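Local coordinates for protein fiber (Human adenovirus 26, PDB 6FJN) that probably attaches the adenovirus particle to a host-cell receptor through the trimeric knob domain at the end of its fiber, an early step in virus entry, at residues R121-S126 and T141-Q146; D58-L63 and T157-W162; W82-D87 and K94-V99. One frame throughout, in Å; residues are numbered along the deposited sequence.

Contact 1: R121-S126 and T141-Q146; sequences RTKIIS and TIAFNQ
Ile124 meets Phe144 at the rim of the ring: its CD1 lies 3.7 Å from Phe144 CE2, in the plane of the phenyl group. Next to this pair, Ile124 and Ile142 project from the same face, their CB atoms 4.3 Å apart. Three backbone hydrogen bonds tie the strands: Ile124 and Ile142 exchange two, and Phe144 N donates to Thr122 O over 2.9 Å. The pairing is that of an antiparallel beta hairpin, strands 123-129 and 137-144, at the border of the chain's four-stranded sheet in the knob's beta sandwich, where Lys123 also makes backbone hydrogen bonds to the second subunit. Ile124 and Ile142 turn inward, packing against Phe178 of strand 176-181, while the rings of Tyr108 and Tyr180 meet Phe144.

Lys123, Ile125, Thr141 and Ala143 occupy the other face, where residues of the second subunit, among them Ala132, Tyr129 and Thr134, pack on Lys123, Ile125 and Thr141 respectively. Thr141 sits between two neighbours: with CG2 anti to the backbone N (OG1 at chi1 -60°), that methyl comes 3.8 Å from Ile125 CG1 and 3.9 Å from Lys123 CD. Lys123 CG in turn passes 3.9 Å from Ala143 CB.

Beyond the last paired residues, Gln146 bends at chi2 (-52°) and returns toward its own strand, where NE2 donates to Phe144 O at 2.8 Å, almost straight and in the amide plane. The Gln146 side chain crosses that of Thr122 at about a right angle, Gln146 NE2 lying 3.6 Å from Thr122 CG2. Pro109 O takes a further hydrogen bond from NE2 and Asn118 donates one to OE1, while Thr122 OG1 is hydrogen-bonded to Tyr119 O.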
loop_
_atom_site.group_PDB
_atom_site.type_symbol
_atom_site.label_atom_id
_atom_site.label_comp_id
_atom_site.label_asym_id
_atom_site.label_seq_id
_atom_site.Cartn_x
_atom_site.Cartn_y
_atom_site.Cartn_z
ATOM N N ARG A 121 -14.356 -2.368 -7.343
ATOM C CA ARG A 121 -13.021 -2.933 -7.196
ATOM C C ARG A 121 -12.102 -2.604 -8.373
ATOM O O ARG A 121 -10.881 -2.738 -8.257
ATOM C CB ARG A 121 -13.076 -4.445 -7.003
ATOM C CG ARG A 121 -13.472 -5.240 -8.247
ATOM C CD ARG A 121 -13.604 -6.715 -7.944
ATOM N NE ARG A 121 -13.892 -7.439 -9.168
ATOM C CZ ARG A 121 -14.299 -8.672 -9.260
ATOM N NH1 ARG A 121 -14.425 -9.487 -8.208
ATOM N NH2 ARG A 121 -14.602 -9.129 -10.471
ATOM N N THR A 122 -12.651 -2.130 -9.485
ATOM C CA THR A 122 -11.856 -1.655 -10.627
ATOM C C THR A 122 -11.093 -0.383 -10.353
ATOM O O THR A 122 -10.292 -0.001 -11.218
ATOM C CB THR A 122 -12.730 -1.482 -11.874
ATOM O OG1 THR A 122 -13.663 -0.431 -11.676
ATOM C CG2 THR A 122 -13.429 -2.766 -12.297
ATOM N N LYS A 123 -11.314 0.244 -9.205
ATOM C CA LYS A 123 -10.617 1.465 -8.849
ATOM C C LYS A 123 -9.954 1.310 -7.488
ATOM O O LYS A 123 -10.410 0.569 -6.615
ATOM C CB LYS A 123 -11.558 2.664 -8.841
ATOM C CG LYS A 123 -11.977 3.055 -10.235
ATOM C CD LYS A 123 -12.958 4.189 -10.269
ATOM C CE LYS A 123 -13.291 4.660 -11.668
ATOM N NZ LYS A 123 -14.225 5.825 -11.667
ATOM N N ILE A 124 -8.895 2.104 -7.326
ATOM C CA ILE A 124 -8.249 2.416 -6.055
ATOM C C ILE A 124 -8.389 3.907 -5.857
ATOM O O ILE A 124 -8.067 4.664 -6.793
ATOM C CB ILE A 124 -6.759 2.042 -6.049
ATOM C CG1 ILE A 124 -6.567 0.572 -6.323
ATOM C CG2 ILE A 124 -6.097 2.502 -4.774
ATOM C CD1 ILE A 124 -5.153 0.310 -6.806
ATOM N N ILE A 125 -8.875 4.370 -4.697
ATOM C CA ILE A 125 -8.954 5.794 -4.437
ATOM C C ILE A 125 -8.255 6.059 -3.129
ATOM O O ILE A 125 -8.531 5.365 -2.101
ATOM C CB ILE A 125 -10.407 6.277 -4.387
ATOM C CG1 ILE A 125 -11.034 6.163 -5.792
ATOM C CG2 ILE A 125 -10.498 7.726 -3.917
ATOM C CD1 ILE A 125 -12.512 6.426 -5.863
ATOM N N SER A 126 -7.366 7.029 -3.102
ATOM C CA SER A 126 -6.679 7.413 -1.858
ATOM C C SER A 126 -6.241 8.843 -1.978
ATOM O O SER A 126 -6.650 9.568 -2.925
ATOM C CB SER A 126 -5.521 6.456 -1.603
ATOM O OG SER A 126 -4.995 6.615 -0.291
ATOM N N THR A 141 -7.070 8.538 -8.104
ATOM C CA THR A 141 -7.948 7.442 -8.504
ATOM C C THR A 141 -7.200 6.635 -9.547
ATOM O O THR A 141 -6.866 7.196 -10.634
ATOM C CB THR A 141 -9.252 7.940 -9.110
ATOM O OG1 THR A 141 -9.951 8.750 -8.154
ATOM C CG2 THR A 141 -10.150 6.765 -9.465
ATOM N N ILE A 142 -6.925 5.379 -9.274
ATOM C CA ILE A 142 -6.322 4.466 -10.245
ATOM C C ILE A 142 -7.424 3.565 -10.741
ATOM O O ILE A 142 -8.123 2.961 -9.931
ATOM C CB ILE A 142 -5.176 3.664 -9.661
ATOM C CG1 ILE A 142 -4.191 4.587 -8.932
ATOM C CG2 ILE A 142 -4.494 2.873 -10.764
ATOM C CD1 ILE A 142 -3.014 3.888 -8.293
ATOM N N ALA A 143 -7.591 3.452 -12.065
ATOM C CA ALA A 143 -8.643 2.626 -12.636
ATOM C C ALA A 143 -8.068 1.633 -13.589
ATOM O O ALA A 143 -7.205 1.976 -14.413
ATOM C CB ALA A 143 -9.706 3.474 -13.338
ATOM N N PHE A 144 -8.581 0.403 -13.536
ATOM C CA PHE A 144 -8.086 -0.697 -14.346
ATOM C C PHE A 144 -9.104 -1.119 -15.382
ATOM O O PHE A 144 -10.249 -1.465 -15.050
ATOM C CB PHE A 144 -7.763 -1.893 -13.436
ATOM C CG PHE A 144 -6.722 -1.537 -12.399
ATOM C CD1 PHE A 144 -5.395 -1.353 -12.751
ATOM C CD2 PHE A 144 -7.058 -1.336 -11.085
ATOM C CE1 PHE A 144 -4.449 -0.956 -11.847
ATOM C CE2 PHE A 144 -6.092 -0.939 -10.146
ATOM C CZ PHE A 144 -4.800 -0.743 -10.563
ATOM N N ASN A 145 -8.658 -1.123 -16.650
ATOM C CA ASN A 145 -9.436 -1.632 -17.787
ATOM C C ASN A 145 -10.749 -0.917 -18.030
ATOM O O ASN A 145 -11.654 -1.465 -18.621
ATOM C CB ASN A 145 -9.640 -3.150 -17.715
ATOM C CG ASN A 145 -8.359 -3.927 -17.714
ATOM O OD1 ASN A 145 -8.356 -5.101 -17.180
ATOM N ND2 ASN A 145 -7.306 -3.423 -18.250
ATOM N N GLN A 146 -10.837 0.344 -17.597
ATOM C CA GLN A 146 -12.076 1.099 -17.772
ATOM C C GLN A 146 -12.097 1.949 -19.027
ATOM O O GLN A 146 -13.136 2.512 -19.356
ATOM C CB GLN A 146 -12.403 1.929 -16.525
ATOM C CG GLN A 146 -12.541 1.055 -15.272
ATOM C CD GLN A 146 -13.509 -0.080 -15.500
ATOM O OE1 GLN A 146 -14.711 0.156 -15.738
ATOM N NE2 GLN A 146 -13.020 -1.282 -15.582
#

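Contact 2: D58-L63 and T157-W162; sequences DVKISL and TFTFTW
Asp58 and Thr161 stand side by side, pointing the same way, and the threonine hydroxyl OG1 donates to Asp58 OD1 over 2.7 Å, meeting the carboxylate oxygen nearly end-on to its C-O bond. The aspartate reaches this position with CG anti to the backbone N (chi1 -174°). The same OD1 lies 3.4 Å from the methyl CG2 of Thr159, whose side chain runs at a slant to that of Asp58.

Farther along this face the long, extended Lys60 slants across Thr159, its CG 3.6 Å from Thr159 OG1, and its CE comes near the Thr157 methyl; its ammonium goes on to a salt bridge with Glu147. Four backbone hydrogen bonds, two in each of the pairs Val59-Phe160 and Ile61-Phe158, hold strands 58-65 and 154-161 antiparallel as neighbours in the four-stranded sheet of the knob.

Apolar groups take over on the other face. Ile61 CB and Phe158 CB lie 4.3 Å apart. The phenyl ring, however, receives its cross-strand neighbour at the edge, where Leu63 CD1 is 4.1 Å from Phe158 CE2. At the opposite end Trp162, with CG between the backbone N and the carbonyl carbon (chi1 61°), has its ring beside the partner strand: Asp58 N sits over one face and, in the conformer given, Val59 CG2 meets the edge, 4.2 Å from Trp162 CH2. The inward chains Leu63, Ile61, Phe158 and Phe160 continue onto Leu24, Leu26, Val39 and Leu41 of the facing sheet, and Tyr166 stacks on Trp162.

The chemistry is thus divided by face: carboxylate, hydroxyls and ammonium gather on the outer side of the sheet, whereas hydrocarbon and aromatic groups fill the sandwich core, and the hydroxyl that Thr161 gives Asp58 probably helps to stabilise a negative charge on that carboxylate.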
loop_
_atom_site.group_PDB
_atom_site.type_symbol
_atom_site.label_atom_id
_atom_site.label_comp_id
_atom_site.label_asym_id
_atom_site.label_seq_id
_atom_site.Cartn_x
_atom_site.Cartn_y
_atom_site.Cartn_z
ATOM N N ASP A 58 -8.563 18.550 -11.881
ATOM C CA ASP A 58 -8.878 17.177 -12.246
ATOM C C ASP A 58 -8.046 16.889 -13.458
ATOM O O ASP A 58 -8.189 17.625 -14.467
ATOM C CB ASP A 58 -10.393 17.012 -12.534
ATOM C CG ASP A 58 -10.776 15.555 -12.786
ATOM O OD1 ASP A 58 -10.634 14.744 -11.862
ATOM O OD2 ASP A 58 -11.230 15.254 -13.918
ATOM N N VAL A 59 -7.056 15.959 -13.326
ATOM C CA VAL A 59 -6.053 15.546 -14.383
ATOM C C VAL A 59 -6.026 14.028 -14.567
ATOM O O VAL A 59 -5.674 13.293 -13.593
ATOM C CB VAL A 59 -4.599 16.007 -14.112
ATOM C CG1 VAL A 59 -3.721 15.580 -15.297
ATOM C CG2 VAL A 59 -4.574 17.521 -13.947
ATOM N N LYS A 60 -6.326 13.562 -15.790
ATOM C CA LYS A 60 -6.335 12.137 -16.019
ATOM C C LYS A 60 -5.174 11.738 -16.921
ATOM O O LYS A 60 -5.045 12.246 -18.078
ATOM C CB LYS A 60 -7.650 11.783 -16.699
ATOM C CG LYS A 60 -7.876 10.320 -17.020
ATOM C CD LYS A 60 -9.208 10.129 -17.749
ATOM C CE LYS A 60 -9.404 8.665 -18.066
ATOM N NZ LYS A 60 -10.777 8.520 -18.548
ATOM N N ILE A 61 -4.372 10.820 -16.470
ATOM C CA ILE A 61 -3.247 10.239 -17.225
ATOM C C ILE A 61 -3.649 8.862 -17.666
ATOM O O ILE A 61 -3.953 7.990 -16.830
ATOM C CB ILE A 61 -2.006 10.148 -16.326
ATOM C CG1 ILE A 61 -1.623 11.495 -15.720
ATOM C CG2 ILE A 61 -0.837 9.498 -17.070
ATOM C CD1 ILE A 61 -1.446 12.597 -16.725
ATOM N N SER A 62 -3.678 8.614 -18.970
ATOM C CA SER A 62 -4.144 7.347 -19.500
ATOM C C SER A 62 -3.019 6.511 -20.099
ATOM O O SER A 62 -2.307 6.985 -20.990
ATOM C CB SER A 62 -5.124 7.568 -20.622
ATOM O OG SER A 62 -6.281 8.215 -20.102
ATOM N N LEU A 63 -2.873 5.269 -19.619
ATOM C CA LEU A 63 -2.014 4.262 -20.250
ATOM C C LEU A 63 -2.946 3.239 -20.888
ATOM O O LEU A 63 -3.695 2.548 -20.186
ATOM C CB LEU A 63 -1.086 3.586 -19.262
ATOM C CG LEU A 63 0.127 4.401 -18.785
ATOM C CD1 LEU A 63 -0.205 5.711 -18.094
ATOM C CD2 LEU A 63 1.009 3.542 -17.916
ATOM N N THR A 157 -5.358 3.947 -15.675
ATOM C CA THR A 157 -5.395 5.405 -15.658
ATOM C C THR A 157 -5.163 5.907 -14.247
ATOM O O THR A 157 -5.529 5.252 -13.246
ATOM C CB THR A 157 -6.699 5.966 -16.243
ATOM O OG1 THR A 157 -7.799 5.636 -15.390
ATOM C CG2 THR A 157 -6.943 5.425 -17.647
ATOM N N PHE A 158 -4.552 7.078 -14.160
ATOM C CA PHE A 158 -4.267 7.767 -12.902
ATOM C C PHE A 158 -4.910 9.115 -12.984
ATOM O O PHE A 158 -4.494 9.937 -13.828
ATOM C CB PHE A 158 -2.747 7.927 -12.704
ATOM C CG PHE A 158 -1.975 6.653 -12.804
ATOM C CD1 PHE A 158 -1.772 5.834 -11.700
ATOM C CD2 PHE A 158 -1.424 6.248 -14.010
ATOM C CE1 PHE A 158 -1.089 4.637 -11.785
ATOM C CE2 PHE A 158 -0.762 5.054 -14.109
ATOM C CZ PHE A 158 -0.591 4.247 -13.003
ATOM N N THR A 159 -5.911 9.372 -12.139
ATOM C CA THR A 159 -6.546 10.672 -12.101
ATOM C C THR A 159 -6.204 11.324 -10.785
ATOM O O THR A 159 -6.180 10.674 -9.717
ATOM C CB THR A 159 -8.070 10.518 -12.235
ATOM O OG1 THR A 159 -8.380 9.866 -13.476
ATOM C CG2 THR A 159 -8.804 11.852 -12.234
ATOM N N PHE A 160 -5.951 12.629 -10.844
ATOM C CA PHE A 160 -5.659 13.425 -9.669
ATOM C C PHE A 160 -6.725 14.503 -9.588
ATOM O O PHE A 160 -6.941 15.235 -10.597
ATOM C CB PHE A 160 -4.261 14.030 -9.792
ATOM C CG PHE A 160 -3.176 12.988 -9.852
ATOM C CD1 PHE A 160 -2.829 12.417 -11.068
ATOM C CD2 PHE A 160 -2.595 12.489 -8.694
ATOM C CE1 PHE A 160 -1.909 11.415 -11.131
ATOM C CE2 PHE A 160 -1.632 11.490 -8.761
ATOM C CZ PHE A 160 -1.317 10.952 -9.971
ATOM N N THR A 161 -7.428 14.574 -8.455
ATOM C CA THR A 161 -8.574 15.466 -8.312
ATOM C C THR A 161 -8.470 16.189 -6.998
ATOM O O THR A 161 -8.162 15.534 -5.969
ATOM C CB THR A 161 -9.901 14.646 -8.334
ATOM O OG1 THR A 161 -9.933 13.775 -9.454
ATOM C CG2 THR A 161 -11.113 15.535 -8.385
ATOM N N TRP A 162 -8.743 17.467 -6.958
ATOM C CA TRP A 162 -8.614 18.189 -5.693
ATOM C C TRP A 162 -9.596 19.343 -5.681
ATOM O O TRP A 162 -10.243 19.666 -6.667
ATOM C CB TRP A 162 -7.178 18.652 -5.440
ATOM C CG TRP A 162 -6.608 19.577 -6.441
ATOM C CD1 TRP A 162 -6.439 20.911 -6.275
ATOM C CD2 TRP A 162 -5.998 19.244 -7.686
ATOM N NE1 TRP A 162 -5.803 21.457 -7.367
ATOM C CE2 TRP A 162 -5.512 20.452 -8.245
ATOM C CE3 TRP A 162 -5.834 18.074 -8.416
ATOM C CZ2 TRP A 162 -4.869 20.497 -9.481
ATOM C CZ3 TRP A 162 -5.208 18.121 -9.641
ATOM C CH2 TRP A 162 -4.736 19.334 -10.174
#

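Contact 3: W82-D87 and K94-V99; sequences WNYRSD and KYNNAV
Tyr84 reaches from strand 83-86 to the irregular segment 94-99, where Asn96, Asn97 and Ala98 receive it one after another. Ahead of them, Lys94 curls its chain so that NZ is hydrogen-bonded to Ser92 OG and makes a weak hydrogen bond of 3.3 Å to Asn96 OD1. Asn96 comes next and touches the tyrosine through its stem: CB lies at the ring edge, 3.4 Å from Tyr84 CE2, and the amide plane stands 83° from the ring. Its amide also lies against the side-chain amide of Asn83.

Asn97 contributes from its backbone. Tyr84 OH donates to Asn97 O over 2.6 Å, with the carbonyl oxygen in the ring plane and the hydroxyl meeting it on a lone pair. The side chain of Asn97 is occupied locally, OD1 accepting from Val99 N at 3.0 Å in an Asx turn, the N-H coming from above the carbonyl plane. Ala98 then turns its methyl back toward the phenol, CB 3.6 Å from Tyr84 OH.

The aromatic side chain thereby links strand to loop. Strand 83-86 runs between strands 3-5 and 89-90 in the six-stranded sheet, and Leu4 of strand 3-5 touches both Tyr84 and Ala98, while the loop leads on toward strand 123-129 of the other sheet.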
loop_
_atom_site.group_PDB
_atom_site.type_symbol
_atom_site.label_atom_id
_atom_site.label_comp_id
_atom_site.label_asym_id
_atom_site.label_seq_id
_atom_site.Cartn_x
_atom_site.Cartn_y
_atom_site.Cartn_z
ATOM N N TRP A 82 9.450 3.859 -21.765
ATOM C CA TRP A 82 8.547 2.934 -21.048
ATOM C C TRP A 82 8.915 1.586 -21.550
ATOM O O TRP A 82 8.706 1.256 -22.745
ATOM C CB TRP A 82 7.084 3.163 -21.392
ATOM C CG TRP A 82 6.177 2.090 -20.805
ATOM C CD1 TRP A 82 5.523 1.109 -21.493
ATOM C CD2 TRP A 82 5.867 1.906 -19.430
ATOM N NE1 TRP A 82 4.804 0.339 -20.628
ATOM C CE2 TRP A 82 4.976 0.807 -19.348
ATOM C CE3 TRP A 82 6.202 2.583 -18.245
ATOM C CZ2 TRP A 82 4.456 0.380 -18.137
ATOM C CZ3 TRP A 82 5.679 2.136 -17.046
ATOM C CH2 TRP A 82 4.831 1.045 -17.008
ATOM N N ASN A 83 9.592 0.825 -20.719
ATOM C CA ASN A 83 9.978 -0.526 -21.108
ATOM C C ASN A 83 10.498 -1.297 -19.877
ATOM O O ASN A 83 10.437 -0.818 -18.727
ATOM C CB ASN A 83 10.932 -0.584 -22.300
ATOM C CG ASN A 83 11.032 -1.999 -22.875
ATOM O OD1 ASN A 83 12.013 -2.650 -22.652
ATOM N ND2 ASN A 83 9.907 -2.547 -23.364
ATOM N N TYR A 84 10.884 -2.549 -20.126
ATOM C CA TYR A 84 11.485 -3.370 -19.111
ATOM C C TYR A 84 12.739 -2.746 -18.538
ATOM O O TYR A 84 13.526 -2.163 -19.326
ATOM C CB TYR A 84 11.760 -4.747 -19.701
ATOM C CG TYR A 84 10.533 -5.591 -19.884
ATOM C CD1 TYR A 84 9.990 -6.233 -18.793
ATOM C CD2 TYR A 84 9.885 -5.747 -21.121
ATOM C CE1 TYR A 84 8.848 -7.027 -18.907
ATOM C CE2 TYR A 84 8.736 -6.557 -21.243
ATOM C CZ TYR A 84 8.229 -7.203 -20.138
ATOM O OH TYR A 84 7.094 -8.003 -20.226
ATOM N N ARG A 85 12.992 -2.905 -17.240
ATOM C CA ARG A 85 14.158 -2.310 -16.543
ATOM C C ARG A 85 15.457 -2.969 -17.047
ATOM O O ARG A 85 15.490 -4.178 -17.363
ATOM C CB ARG A 85 14.077 -2.393 -14.981
ATOM C CG ARG A 85 15.313 -1.861 -14.215
ATOM C CD ARG A 85 15.220 -1.666 -12.688
ATOM N NE ARG A 85 16.389 -0.918 -12.170
ATOM C CZ ARG A 85 16.720 -0.690 -10.892
ATOM N NH1 ARG A 85 16.014 -1.179 -9.893
ATOM N NH2 ARG A 85 17.822 0.020 -10.603
ATOM N N SER A 86 16.489 -2.134 -17.188
ATOM C CA SER A 86 17.878 -2.542 -17.405
ATOM C C SER A 86 18.738 -1.474 -16.713
ATOM O O SER A 86 18.857 -0.348 -17.223
ATOM C CB SER A 86 18.192 -2.618 -18.903
ATOM O OG SER A 86 19.538 -3.025 -19.154
ATOM N N ASP A 87 19.296 -1.811 -15.543
ATOM C CA ASP A 87 20.041 -0.848 -14.690
ATOM C C ASP A 87 19.040 0.270 -14.242
ATOM O O ASP A 87 17.947 -0.088 -13.829
ATOM C CB ASP A 87 21.343 -0.406 -15.413
ATOM C CG ASP A 87 22.584 -0.503 -14.525
ATOM O OD1 ASP A 87 22.755 -1.544 -13.843
ATOM O OD2 ASP A 87 23.414 0.437 -14.549
ATOM N N LYS A 94 12.292 -1.277 -28.223
ATOM C CA LYS A 94 11.592 -2.496 -28.687
ATOM C C LYS A 94 10.145 -2.672 -28.188
ATOM O O LYS A 94 9.687 -1.988 -27.264
ATOM C CB LYS A 94 12.377 -3.759 -28.291
ATOM C CG LYS A 94 13.837 -3.815 -28.725
ATOM C CD LYS A 94 14.384 -5.244 -28.849
ATOM C CE LYS A 94 13.956 -6.212 -27.739
ATOM N NZ LYS A 94 14.309 -5.789 -26.351
ATOM N N TYR A 95 9.468 -3.649 -28.802
ATOM C CA TYR A 95 8.073 -3.989 -28.518
ATOM C C TYR A 95 8.042 -5.373 -27.846
ATOM O O TYR A 95 7.923 -6.420 -28.505
ATOM C CB TYR A 95 7.206 -3.960 -29.796
ATOM C CG TYR A 95 7.830 -3.337 -31.032
ATOM C CD1 TYR A 95 8.569 -4.119 -31.927
ATOM C CD2 TYR A 95 7.653 -1.980 -31.334
ATOM C CE1 TYR A 95 9.128 -3.573 -33.075
ATOM C CE2 TYR A 95 8.211 -1.423 -32.486
ATOM C CZ TYR A 95 8.948 -2.224 -33.355
ATOM O OH TYR A 95 9.506 -1.704 -34.506
ATOM N N ASN A 96 8.175 -5.358 -26.520
ATOM C CA ASN A 96 8.243 -6.584 -25.724
ATOM C C ASN A 96 6.876 -6.900 -25.085
ATOM O O ASN A 96 6.334 -6.036 -24.338
ATOM C CB ASN A 96 9.233 -6.398 -24.576
ATOM C CG ASN A 96 10.622 -6.051 -25.034
ATOM O OD1 ASN A 96 11.398 -6.928 -25.422
ATOM N ND2 ASN A 96 10.961 -4.766 -24.955
ATOM N N ASN A 97 6.351 -8.117 -25.347
ATOM C CA ASN A 97 5.089 -8.634 -24.711
ATOM C C ASN A 97 5.123 -8.353 -23.240
ATOM O O ASN A 97 6.169 -8.542 -22.599
ATOM C CB ASN A 97 4.947 -10.177 -24.875
ATOM C CG ASN A 97 3.631 -10.800 -24.272
ATOM O OD1 ASN A 97 3.416 -10.956 -23.005
ATOM N ND2 ASN A 97 2.783 -11.264 -25.174
ATOM N N ALA A 98 4.000 -7.892 -22.713
ATOM C CA ALA A 98 3.863 -7.613 -21.298
ATOM C C ALA A 98 2.492 -8.004 -20.729
ATOM O O ALA A 98 2.024 -7.390 -19.784
ATOM C CB ALA A 98 4.143 -6.157 -21.109
ATOM N N VAL A 99 1.868 -9.049 -21.295
ATOM C CA VAL A 99 0.574 -9.492 -20.830
ATOM C C VAL A 99 0.588 -9.787 -19.290
ATOM O O VAL A 99 -0.343 -9.470 -18.622
ATOM C CB VAL A 99 0.001 -10.632 -21.684
ATOM C CG1 VAL A 99 -1.316 -11.116 -21.097
ATOM C CG2 VAL A 99 -0.265 -10.113 -23.087
#

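Contacts 1 and 2 are the two outer strand pairs of one four-stranded sheet, their centres 11 Å apart, joined by the pairing of 137-144 with 154-161 between them through probable hydrogen bonds such as Thr159 N to Thr141 O (2.8 Å). Contact 3, on the opposing sheet and its loop, has its centre about 23 Å from both; its nearest atoms are about 5 Å from contact 2 and 9 Å from contact 1. Lys30, Thr182 and Gln183, recorded around an L-glutamate covalently joined to Gln183 (possibly the chain's own C-terminal residue), lie nearer contacts 1 and 3: side chain to side chain, Phe144 is about 9 Å from Thr182 and Tyr84 about 7 Å from Lys30.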